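Local coordinates for protein HTH-type transcriptional regulator mcbR (Escherichia coli UMEA 3718-1, PDB 4P9F) that is important for biofilm formation and represses McbA expression by binding its promoter region, preventing colanic acid overproduction and mucoidy, at residues D102-L113 with V128-R139. Residues are numbered along the deposited sequence; the frame is centred on the assembly and turned at random.
Sequences DLAELQELLEKL and VNRLFRLAIYHR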
loop_
_atom_site.group_PDB
_atom_site.type_symbol
_atom_site.label_atom_id
_atom_site.label_comp_id
_atom_site.label_asym_id
_atom_site.label_seq_id
_atom_site.Cartn_x
_atom_site.Cartn_y
_atom_site.Cartn_z
ATOM N N ASP A 102 3.253 -2.306 -26.521
ATOM C CA ASP A 102 3.208 -2.874 -25.173
ATOM C C ASP A 102 3.168 -4.400 -25.257
ATOM O O ASP A 102 3.934 -5.099 -24.590
ATOM C CB ASP A 102 1.987 -2.365 -24.397
ATOM C CG ASP A 102 2.091 -0.888 -24.025
ATOM O OD1 ASP A 102 3.217 -0.403 -23.772
ATOM O OD2 ASP A 102 1.029 -0.221 -23.969
ATOM N N LEU A 103 2.261 -4.901 -26.093
ATOM C CA LEU A 103 2.056 -6.336 -26.258
ATOM C C LEU A 103 3.298 -7.022 -26.816
ATOM O O LEU A 103 3.621 -8.149 -26.425
ATOM C CB LEU A 103 0.848 -6.591 -27.171
ATOM C CG LEU A 103 -0.492 -6.120 -26.589
ATOM C CD1 LEU A 103 -1.607 -6.149 -27.641
ATOM C CD2 LEU A 103 -0.849 -6.975 -25.382
ATOM N N ALA A 104 4.005 -6.328 -27.707
ATOM C CA ALA A 104 5.237 -6.854 -28.283
ATOM C C ALA A 104 6.293 -7.061 -27.194
ATOM O O ALA A 104 6.932 -8.115 -27.144
ATOM C CB ALA A 104 5.760 -5.922 -29.379
ATOM N N GLU A 105 6.456 -6.068 -26.319
ATOM C CA GLU A 105 7.388 -6.160 -25.186
ATOM C C GLU A 105 6.964 -7.197 -24.131
ATOM O O GLU A 105 7.816 -7.808 -23.478
ATOM C CB GLU A 105 7.555 -4.789 -24.509
ATOM C CG GLU A 105 8.206 -3.717 -25.400
ATOM C CD GLU A 105 8.378 -2.371 -24.699
ATOM O OE1 GLU A 105 7.998 -2.248 -23.511
ATOM O OE2 GLU A 105 8.897 -1.434 -25.347
ATOM N N LEU A 106 5.657 -7.389 -23.949
ATOM C CA LEU A 106 5.186 -8.427 -23.027
ATOM C C LEU A 106 5.533 -9.805 -23.587
ATOM O O LEU A 106 5.976 -10.695 -22.852
ATOM C CB LEU A 106 3.682 -8.306 -22.778
ATOM C CG LEU A 106 3.242 -7.124 -21.911
ATOM C CD1 LEU A 106 1.727 -7.020 -21.836
ATOM C CD2 LEU A 106 3.829 -7.250 -20.511
ATOM N N GLN A 107 5.387 -9.956 -24.902
ATOM C CA GLN A 107 5.754 -11.200 -25.570
ATOM C C GLN A 107 7.252 -11.500 -25.393
ATOM O O GLN A 107 7.635 -12.647 -25.157
ATOM C CB GLN A 107 5.397 -11.124 -27.055
ATOM C CG GLN A 107 5.727 -12.388 -27.842
ATOM C CD GLN A 107 4.935 -13.596 -27.376
ATOM O OE1 GLN A 107 3.716 -13.533 -27.216
ATOM N NE2 GLN A 107 5.628 -14.710 -27.161
ATOM N N GLU A 108 8.094 -10.470 -25.493
ATOM C CA GLU A 108 9.542 -10.638 -25.300
ATOM C C GLU A 108 9.861 -11.085 -23.863
ATOM O O GLU A 108 10.667 -11.988 -23.642
ATOM C CB GLU A 108 10.296 -9.343 -25.636
ATOM C CG GLU A 108 10.128 -8.858 -27.061
ATOM C CD GLU A 108 10.935 -7.600 -27.355
ATOM O OE1 GLU A 108 11.914 -7.324 -26.620
ATOM O OE2 GLU A 108 10.601 -6.899 -28.335
ATOM N N LEU A 109 9.216 -10.461 -22.886
ATOM C CA LEU A 109 9.431 -10.852 -21.493
ATOM C C LEU A 109 9.031 -12.315 -21.262
ATOM O O LEU A 109 9.711 -13.044 -20.547
ATOM C CB LEU A 109 8.667 -9.916 -20.557
ATOM C CG LEU A 109 9.293 -8.529 -20.378
ATOM C CD1 LEU A 109 8.389 -7.628 -19.576
ATOM C CD2 LEU A 109 10.637 -8.639 -19.682
ATOM N N LEU A 110 7.960 -12.755 -21.915
ATOM C CA LEU A 110 7.497 -14.134 -21.793
ATOM C C LEU A 110 8.522 -15.134 -22.316
ATOM O O LEU A 110 8.713 -16.216 -21.750
ATOM C CB LEU A 110 6.176 -14.302 -22.550
ATOM C CG LEU A 110 5.113 -15.153 -21.872
ATOM C CD1 LEU A 110 4.980 -14.704 -20.435
ATOM C CD2 LEU A 110 3.790 -14.995 -22.590
ATOM N N GLU A 111 9.187 -14.762 -23.405
ATOM C CA GLU A 111 10.257 -15.586 -23.961
ATOM C C GLU A 111 11.428 -15.669 -22.981
ATOM O O GLU A 111 12.014 -16.739 -22.797
ATOM C CB GLU A 111 10.734 -15.028 -25.290
ATOM C CG GLU A 111 9.663 -15.025 -26.366
ATOM C CD GLU A 111 10.141 -14.420 -27.670
ATOM O OE1 GLU A 111 9.286 -14.207 -28.551
ATOM O OE2 GLU A 111 11.363 -14.166 -27.817
ATOM N N LYS A 112 11.766 -14.536 -22.363
ATOM C CA LYS A 112 12.805 -14.503 -21.332
ATOM C C LYS A 112 12.443 -15.457 -20.200
ATOM O O LYS A 112 13.292 -16.205 -19.698
ATOM C CB LYS A 112 12.970 -13.092 -20.767
ATOM C CG LYS A 112 13.538 -12.076 -21.744
ATOM C CD LYS A 112 14.873 -12.496 -22.285
ATOM C CE LYS A 112 15.400 -11.439 -23.253
ATOM N NZ LYS A 112 16.792 -11.723 -23.695
ATOM N N LEU A 113 11.163 -15.452 -19.816
ATOM C CA LEU A 113 10.702 -16.304 -18.723
ATOM C C LEU A 113 10.886 -17.781 -19.058
ATOM O O LEU A 113 11.388 -18.551 -18.236
ATOM C CB LEU A 113 9.223 -16.019 -18.393
ATOM C CG LEU A 113 8.644 -16.755 -17.186
ATOM C CD1 LEU A 113 9.458 -16.452 -15.920
ATOM C CD2 LEU A 113 7.145 -16.448 -16.970
ATOM N N VAL A 128 11.738 -12.111 -13.894
ATOM C CA VAL A 128 11.004 -11.876 -15.132
ATOM C C VAL A 128 9.480 -11.921 -14.874
ATOM O O VAL A 128 8.742 -11.126 -15.453
ATOM C CB VAL A 128 11.410 -12.884 -16.242
ATOM C CG1 VAL A 128 10.555 -12.688 -17.477
ATOM C CG2 VAL A 128 12.880 -12.685 -16.616
ATOM N N ASN A 129 9.010 -12.819 -14.002
ATOM C CA ASN A 129 7.581 -12.832 -13.641
ATOM C C ASN A 129 7.135 -11.468 -13.099
ATOM O O ASN A 129 6.103 -10.921 -13.506
ATOM C CB ASN A 129 7.292 -13.940 -12.620
ATOM C CG ASN A 129 5.990 -13.724 -11.856
ATOM O OD1 ASN A 129 6.004 -13.361 -10.689
ATOM N ND2 ASN A 129 4.867 -13.924 -12.516
ATOM N N ARG A 130 7.961 -10.919 -12.217
ATOM C CA ARG A 130 7.784 -9.583 -11.654
ATOM C C ARG A 130 7.739 -8.501 -12.732
ATOM O O ARG A 130 6.809 -7.693 -12.777
ATOM C CB ARG A 130 8.930 -9.315 -10.666
ATOM C CG ARG A 130 8.802 -8.101 -9.773
ATOM C CD ARG A 130 10.122 -7.893 -9.019
ATOM N NE ARG A 130 11.209 -7.545 -9.946
ATOM C CZ ARG A 130 11.474 -6.316 -10.378
ATOM N NH1 ARG A 130 10.711 -5.294 -10.008
ATOM N NH2 ARG A 130 12.481 -6.117 -11.211
ATOM N N LEU A 131 8.739 -8.515 -13.611
ATOM C CA LEU A 131 8.865 -7.517 -14.667
ATOM C C LEU A 131 7.687 -7.596 -15.636
ATOM O O LEU A 131 7.187 -6.586 -16.122
ATOM C CB LEU A 131 10.177 -7.732 -15.421
ATOM C CG LEU A 131 11.453 -7.257 -14.728
ATOM C CD1 LEU A 131 12.659 -7.525 -15.610
ATOM C CD2 LEU A 131 11.370 -5.786 -14.333
ATOM N N PHE A 132 7.262 -8.818 -15.923
ATOM C CA PHE A 132 6.140 -9.063 -16.814
ATOM C C PHE A 132 4.855 -8.463 -16.233
ATOM O O PHE A 132 4.160 -7.686 -16.892
ATOM C CB PHE A 132 5.992 -10.573 -17.047
ATOM C CG PHE A 132 4.804 -10.967 -17.898
ATOM C CD1 PHE A 132 4.864 -10.881 -19.286
ATOM C CD2 PHE A 132 3.645 -11.450 -17.308
ATOM C CE1 PHE A 132 3.779 -11.249 -20.076
ATOM C CE2 PHE A 132 2.547 -11.835 -18.092
ATOM C CZ PHE A 132 2.615 -11.729 -19.478
ATOM N N ARG A 133 4.541 -8.808 -14.990
ATOM C CA ARG A 133 3.295 -8.318 -14.416
ATOM C C ARG A 133 3.337 -6.800 -14.203
ATOM O O ARG A 133 2.356 -6.103 -14.442
ATOM C CB ARG A 133 2.971 -9.014 -13.090
ATOM C CG ARG A 133 2.262 -10.374 -13.244
ATOM C CD ARG A 133 1.786 -10.871 -11.871
ATOM N NE ARG A 133 2.364 -12.133 -11.449
ATOM C CZ ARG A 133 2.133 -12.675 -10.261
ATOM N NH1 ARG A 133 1.341 -12.049 -9.402
ATOM N NH2 ARG A 133 2.691 -13.833 -9.929
ATOM N N LEU A 134 4.490 -6.284 -13.796
ATOM C CA LEU A 134 4.611 -4.853 -13.558
ATOM C C LEU A 134 4.477 -4.052 -14.850
ATOM O O LEU A 134 3.879 -2.983 -14.851
ATOM C CB LEU A 134 5.940 -4.539 -12.881
ATOM C CG LEU A 134 5.991 -3.202 -12.147
ATOM C CD1 LEU A 134 4.835 -3.084 -11.184
ATOM C CD2 LEU A 134 7.311 -3.058 -11.425
ATOM N N ALA A 135 5.011 -4.584 -15.948
ATOM C CA ALA A 135 4.863 -3.958 -17.248
ATOM C C ALA A 135 3.388 -3.848 -17.611
ATOM O O ALA A 135 2.948 -2.850 -18.194
ATOM C CB ALA A 135 5.623 -4.745 -18.323
ATOM N N ILE A 136 2.625 -4.879 -17.278
ATOM C CA ILE A 136 1.190 -4.834 -17.493
ATOM C C ILE A 136 0.567 -3.753 -16.619
ATOM O O ILE A 136 -0.132 -2.862 -17.117
ATOM C CB ILE A 136 0.519 -6.195 -17.175
ATOM C CG1 ILE A 136 1.020 -7.282 -18.141
ATOM C CG2 ILE A 136 -0.996 -6.078 -17.268
ATOM C CD1 ILE A 136 0.627 -8.702 -17.715
ATOM N N TYR A 137 0.844 -3.831 -15.317
ATOM C CA TYR A 137 0.177 -2.980 -14.337
ATOM C C TYR A 137 0.421 -1.507 -14.598
ATOM O O TYR A 137 -0.471 -0.690 -14.379
ATOM C CB TYR A 137 0.619 -3.331 -12.915
ATOM C CG TYR A 137 0.333 -4.753 -12.509
ATOM C CD1 TYR A 137 -0.596 -5.526 -13.196
ATOM C CD2 TYR A 137 0.998 -5.328 -11.434
ATOM C CE1 TYR A 137 -0.858 -6.833 -12.824
ATOM C CE2 TYR A 137 0.744 -6.630 -11.052
ATOM C CZ TYR A 137 -0.186 -7.381 -11.754
ATOM O OH TYR A 137 -0.427 -8.689 -11.372
ATOM N N HIS A 138 1.620 -1.174 -15.077
ATOM C CA HIS A 138 1.970 0.213 -15.339
ATOM C C HIS A 138 1.043 0.866 -16.355
ATOM O O HIS A 138 0.825 2.079 -16.289
ATOM C CB HIS A 138 3.425 0.327 -15.824
ATOM C CG HIS A 138 4.439 0.279 -14.724
ATOM N ND1 HIS A 138 5.787 0.112 -14.961
ATOM C CD2 HIS A 138 4.308 0.414 -13.383
ATOM C CE1 HIS A 138 6.440 0.126 -13.810
ATOM N NE2 HIS A 138 5.566 0.307 -12.837
ATOM N N ARG A 139 0.492 0.075 -17.276
ATOM C CA ARG A 139 -0.401 0.604 -18.323
ATOM C C ARG A 139 -1.803 0.899 -17.789
ATOM O O ARG A 139 -2.648 1.388 -18.522
ATOM C CB ARG A 139 -0.476 -0.352 -19.523
ATOM C CG ARG A 139 0.865 -0.561 -20.235
ATOM C CD ARG A 139 1.402 0.749 -20.788
ATOM N NE ARG A 139 0.337 1.471 -21.475
ATOM C CZ ARG A 139 0.514 2.519 -22.265
ATOM N NH1 ARG A 139 1.737 2.987 -22.495
ATOM N NH2 ARG A 139 -0.536 3.092 -22.836
#
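Phe132 reaches across from helix 122-138 to the flank of helix 100-119, meeting Leu106, Leu109 and Leu110. From CB, with CG anti to the backbone N (chi1 177°), the ring turns toward helix 100-119. CD1 lies 4.1 Å from Leu109 CB and also meets Leu106 CD2. CE1 comes 3.6 Å from Leu106 O, which sits at the ring edge, in plane, while that oxygen accepts its own helical bond from Leu110 N. Leu110 CD1 sits over one face, nearest CE1 and CZ and 4.0 Å from the Phe132 ring centroid, a CH-pi contact. Leu106 CD2 rests against both Ala135 CB and Ile136 CG1, and at the far end Val128 CG1 fits against Leu113 CB (3.7 Å). Segments 102-113 and 128-138 run antiparallel, their axes 166° apart, in the all-helical FCD domain; helix 177-187 adds Leu183 against Leu106 and Tyr179 against Leu110. Near the start of helix 100-119, Asp102 OD2 stands over one face of the Arg139 guanidinium, 3.1 Å from NE; that far off the plane, the salt bridge is electrostatic, without a directed hydrogen bond. The same oxygen accepts a hydrogen bond from Thr99 N. A leucine in place of Arg139 would probably leave the Asp102 carboxylate without its countercharge, though still tied to Thr99. Between the two segments, then, apolar packing supplies most of the cohesion, with one ion pair, held by charge alone, beside Asp102.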